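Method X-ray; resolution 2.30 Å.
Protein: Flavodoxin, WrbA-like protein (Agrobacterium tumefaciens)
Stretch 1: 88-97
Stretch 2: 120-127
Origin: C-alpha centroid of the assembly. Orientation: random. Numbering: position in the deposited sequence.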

# COMPACT_ATOMS: atom_id res chain seq x y z
N LYS A 88 -21.64 -2.92 -13.76
CA LYS A 88 -21.58 -2.37 -15.11
C LYS A 88 -20.18 -2.38 -15.74
O LYS A 88 -20.07 -2.48 -16.97
CB LYS A 88 -22.15 -0.95 -15.14
CG LYS A 88 -23.68 -0.91 -14.91
CD LYS A 88 -24.45 0.01 -15.88
CE LYS A 88 -25.18 -0.72 -17.04
NZ LYS A 88 -26.63 -0.99 -16.73
N TRP A 89 -19.13 -2.31 -14.92
CA TRP A 89 -17.79 -2.22 -15.45
C TRP A 89 -17.02 -3.53 -15.34
O TRP A 89 -15.80 -3.54 -15.54
CB TRP A 89 -17.00 -1.08 -14.77
CG TRP A 89 -17.61 0.30 -14.91
CD1 TRP A 89 -18.68 0.64 -15.66
CD2 TRP A 89 -17.14 1.52 -14.31
NE1 TRP A 89 -18.94 1.96 -15.55
CE2 TRP A 89 -18.02 2.54 -14.73
CE3 TRP A 89 -16.07 1.85 -13.47
CZ2 TRP A 89 -17.87 3.88 -14.33
CZ3 TRP A 89 -15.91 3.17 -13.07
CH2 TRP A 89 -16.80 4.17 -13.50
N GLN A 90 -17.69 -4.62 -14.99
CA GLN A 90 -17.03 -5.93 -14.88
C GLN A 90 -16.35 -6.29 -16.21
O GLN A 90 -16.89 -6.07 -17.30
CB GLN A 90 -18.05 -7.04 -14.46
CG GLN A 90 -17.45 -8.34 -13.77
CD GLN A 90 -17.33 -8.25 -12.21
OE1 GLN A 90 -17.17 -9.28 -11.50
NE2 GLN A 90 -17.44 -7.02 -11.67
N ASP A 91 -15.14 -6.80 -16.11
CA ASP A 91 -14.36 -7.27 -17.26
C ASP A 91 -13.86 -6.22 -18.24
O ASP A 91 -13.26 -6.56 -19.25
CB ASP A 91 -15.09 -8.39 -17.99
CG ASP A 91 -15.37 -9.55 -17.09
OD1 ASP A 91 -14.63 -9.68 -16.11
OD2 ASP A 91 -16.32 -10.30 -17.33
N LYS A 92 -14.07 -4.94 -17.94
CA LYS A 92 -13.49 -3.88 -18.73
C LYS A 92 -11.98 -3.82 -18.48
O LYS A 92 -11.48 -4.27 -17.42
CB LYS A 92 -14.17 -2.53 -18.40
CG LYS A 92 -15.66 -2.43 -18.84
CD LYS A 92 -16.16 -0.99 -18.80
CE LYS A 92 -17.68 -0.82 -19.03
NZ LYS A 92 -18.15 -1.20 -20.37
N VAL A 93 -11.25 -3.25 -19.42
CA VAL A 93 -9.80 -3.05 -19.30
C VAL A 93 -9.58 -1.68 -18.66
O VAL A 93 -10.19 -0.71 -19.08
CB VAL A 93 -9.12 -3.09 -20.69
CG1 VAL A 93 -7.67 -2.67 -20.60
CG2 VAL A 93 -9.29 -4.52 -21.35
N PHE A 94 -8.77 -1.63 -17.59
CA PHE A 94 -8.45 -0.41 -16.87
C PHE A 94 -6.93 -0.10 -16.93
O PHE A 94 -6.09 -1.02 -17.06
CB PHE A 94 -8.87 -0.55 -15.39
CG PHE A 94 -10.34 -0.50 -15.14
CD1 PHE A 94 -10.96 0.69 -14.72
CD2 PHE A 94 -11.12 -1.62 -15.30
CE1 PHE A 94 -12.36 0.74 -14.51
CE2 PHE A 94 -12.51 -1.58 -15.07
CZ PHE A 94 -13.12 -0.41 -14.71
N GLY A 95 -6.62 1.20 -16.88
CA GLY A 95 -5.29 1.71 -16.60
C GLY A 95 -5.39 3.01 -15.79
O GLY A 95 -6.48 3.47 -15.45
N GLY A 96 -4.25 3.62 -15.45
CA GLY A 96 -4.26 4.84 -14.67
C GLY A 96 -3.04 5.68 -14.91
O GLY A 96 -2.07 5.23 -15.54
N PHE A 97 -3.09 6.91 -14.42
CA PHE A 97 -1.92 7.73 -14.35
C PHE A 97 -2.03 8.80 -13.29
O PHE A 97 -3.10 9.16 -12.86
CB PHE A 97 -1.65 8.38 -15.72
CG PHE A 97 -2.81 9.14 -16.29
CD1 PHE A 97 -2.88 10.51 -16.15
CD2 PHE A 97 -3.83 8.48 -16.96
CE1 PHE A 97 -3.97 11.20 -16.65
CE2 PHE A 97 -4.90 9.16 -17.44
CZ PHE A 97 -4.97 10.52 -17.29
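Stretch 2 120-127: QHGGLWVS

Stretch 2 enters from the end of a helix and runs alongside stretch 1 in the same direction, so that the two become neighbouring parallel strands. Q120 is still helical; G122 is the first residue to leave helical geometry, and its positive phi (70°) closes a Schellman motif. From there the chain extends through G123 (phi/psi -97/177°) into the strand 124-126. Stretch 1 approaches by a different route: a type II turn from W89 to K92, closed by a bond from K92 N to W89 O (3.3 Å), leads into the strand that begins at V93. The strand axes come within 4.7 Å, and their N-to-C directions differ by 41° (signed crossing angle -41°).

The register pairs V93 with L124 (CA to CA 4.8 Å) and F94 with W125 (CA to CA 5.1 Å). Four backbone hydrogen bonds fix it. D91 N donates to G122 O at 2.8 Å, joining the turn to the helix exit before either strand has started. L124 N then donates to K92 O at 2.9 Å, F94 N to L124 O at 2.8 Å, and V126 N to F94 O at 2.9 Å. F94 thus uses both its amide and its carbonyl, bonding to the residues that flank W125, as expected for a parallel bridge.

Glycines allow the close approach at the start of the pairing. A CB on G122 would fall 2.3 Å from Q90 NE2, and one on G123 would lie 2.2 Å from F94 CD2 and 2.9 Å from K92 O. With no side chain there, G123 CA rests 3.2 Å from K92 O.

Of all the residues in the two stretches, H121 is the most covered by the other stretch (97 Å²). Its ring makes an offset stack with the six-membered ring of W89, the centroids 4.5 Å apart and the planes at 28°, with W89 CE3 and H121 CE1 separated by 3.5 Å. A water links the same two residues, accepting from W89 N at 2.9 Å and lying 2.7 Å from H121 ND1.

Along the strands, V93 and L124 point to one face of the sheet, F94 and W125 to the other. V93 CG1 meets V126 CG2 at 3.3 Å, while F94 CB lies 3.9 Å from W125 CE3. The W125 indole extends past F94, its partner in the register, to the two glycines that follow it: G95 CA sits over the face of the six-membered ring, 3.9 Å from its centroid in a CH-pi contact, and G96 N approaches W125 CH2 to 3.3 Å.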

# COMPACT_ATOMS: atom_id res chain seq x y z
N GLN A 120 -12.05 -3.63 -7.68
CA GLN A 120 -13.36 -3.52 -7.03
C GLN A 120 -14.46 -3.68 -8.11
O GLN A 120 -15.51 -4.29 -7.86
CB GLN A 120 -13.43 -2.12 -6.44
CG GLN A 120 -14.46 -1.89 -5.45
CD GLN A 120 -13.92 -1.76 -4.05
OE1 GLN A 120 -12.76 -1.47 -3.88
NE2 GLN A 120 -14.79 -2.02 -3.02
N HIS A 121 -14.18 -3.14 -9.30
CA HIS A 121 -15.08 -3.21 -10.44
C HIS A 121 -14.92 -4.47 -11.28
O HIS A 121 -15.58 -4.63 -12.28
CB HIS A 121 -14.86 -1.97 -11.33
CG HIS A 121 -15.50 -0.74 -10.80
ND1 HIS A 121 -16.85 -0.48 -10.97
CD2 HIS A 121 -15.01 0.30 -10.09
CE1 HIS A 121 -17.15 0.67 -10.40
NE2 HIS A 121 -16.06 1.16 -9.85
N GLY A 122 -14.01 -5.33 -10.89
CA GLY A 122 -13.79 -6.60 -11.57
C GLY A 122 -13.16 -6.44 -12.95
O GLY A 122 -13.49 -7.17 -13.87
N GLY A 123 -12.27 -5.47 -13.09
CA GLY A 123 -11.62 -5.18 -14.36
C GLY A 123 -10.26 -5.79 -14.49
O GLY A 123 -9.77 -6.41 -13.56
N LEU A 124 -9.63 -5.62 -15.66
CA LEU A 124 -8.29 -6.11 -15.86
C LEU A 124 -7.34 -4.96 -15.88
O LEU A 124 -7.61 -3.99 -16.55
CB LEU A 124 -8.11 -6.78 -17.21
CG LEU A 124 -8.96 -7.95 -17.57
CD1 LEU A 124 -8.13 -8.51 -18.74
CD2 LEU A 124 -9.28 -9.00 -16.43
N TRP A 125 -6.20 -5.08 -15.22
CA TRP A 125 -5.31 -3.95 -15.10
C TRP A 125 -4.15 -4.06 -16.04
O TRP A 125 -3.47 -5.09 -16.11
CB TRP A 125 -4.82 -3.79 -13.66
CG TRP A 125 -3.97 -2.56 -13.53
CD1 TRP A 125 -2.61 -2.48 -13.68
CD2 TRP A 125 -4.42 -1.23 -13.32
NE1 TRP A 125 -2.20 -1.20 -13.59
CE2 TRP A 125 -3.28 -0.40 -13.36
CE3 TRP A 125 -5.67 -0.65 -13.12
CZ2 TRP A 125 -3.36 0.98 -13.15
CZ3 TRP A 125 -5.78 0.70 -12.99
CH2 TRP A 125 -4.63 1.51 -13.00
N VAL A 126 -3.92 -2.99 -16.77
CA VAL A 126 -2.84 -2.89 -17.76
C VAL A 126 -1.69 -2.11 -17.14
O VAL A 126 -1.83 -0.95 -16.81
CB VAL A 126 -3.30 -2.15 -19.03
CG1 VAL A 126 -2.14 -2.05 -20.03
CG2 VAL A 126 -4.54 -2.82 -19.68
N SER A 127 -0.54 -2.77 -16.99
CA SER A 127 0.65 -2.19 -16.44
C SER A 127 1.42 -1.42 -17.53
O SER A 127 1.14 -1.56 -18.73
CB SER A 127 1.49 -3.31 -15.86
OG SER A 127 2.09 -4.06 -16.92
O HOH W 1 -18.61 -2.21 -12.02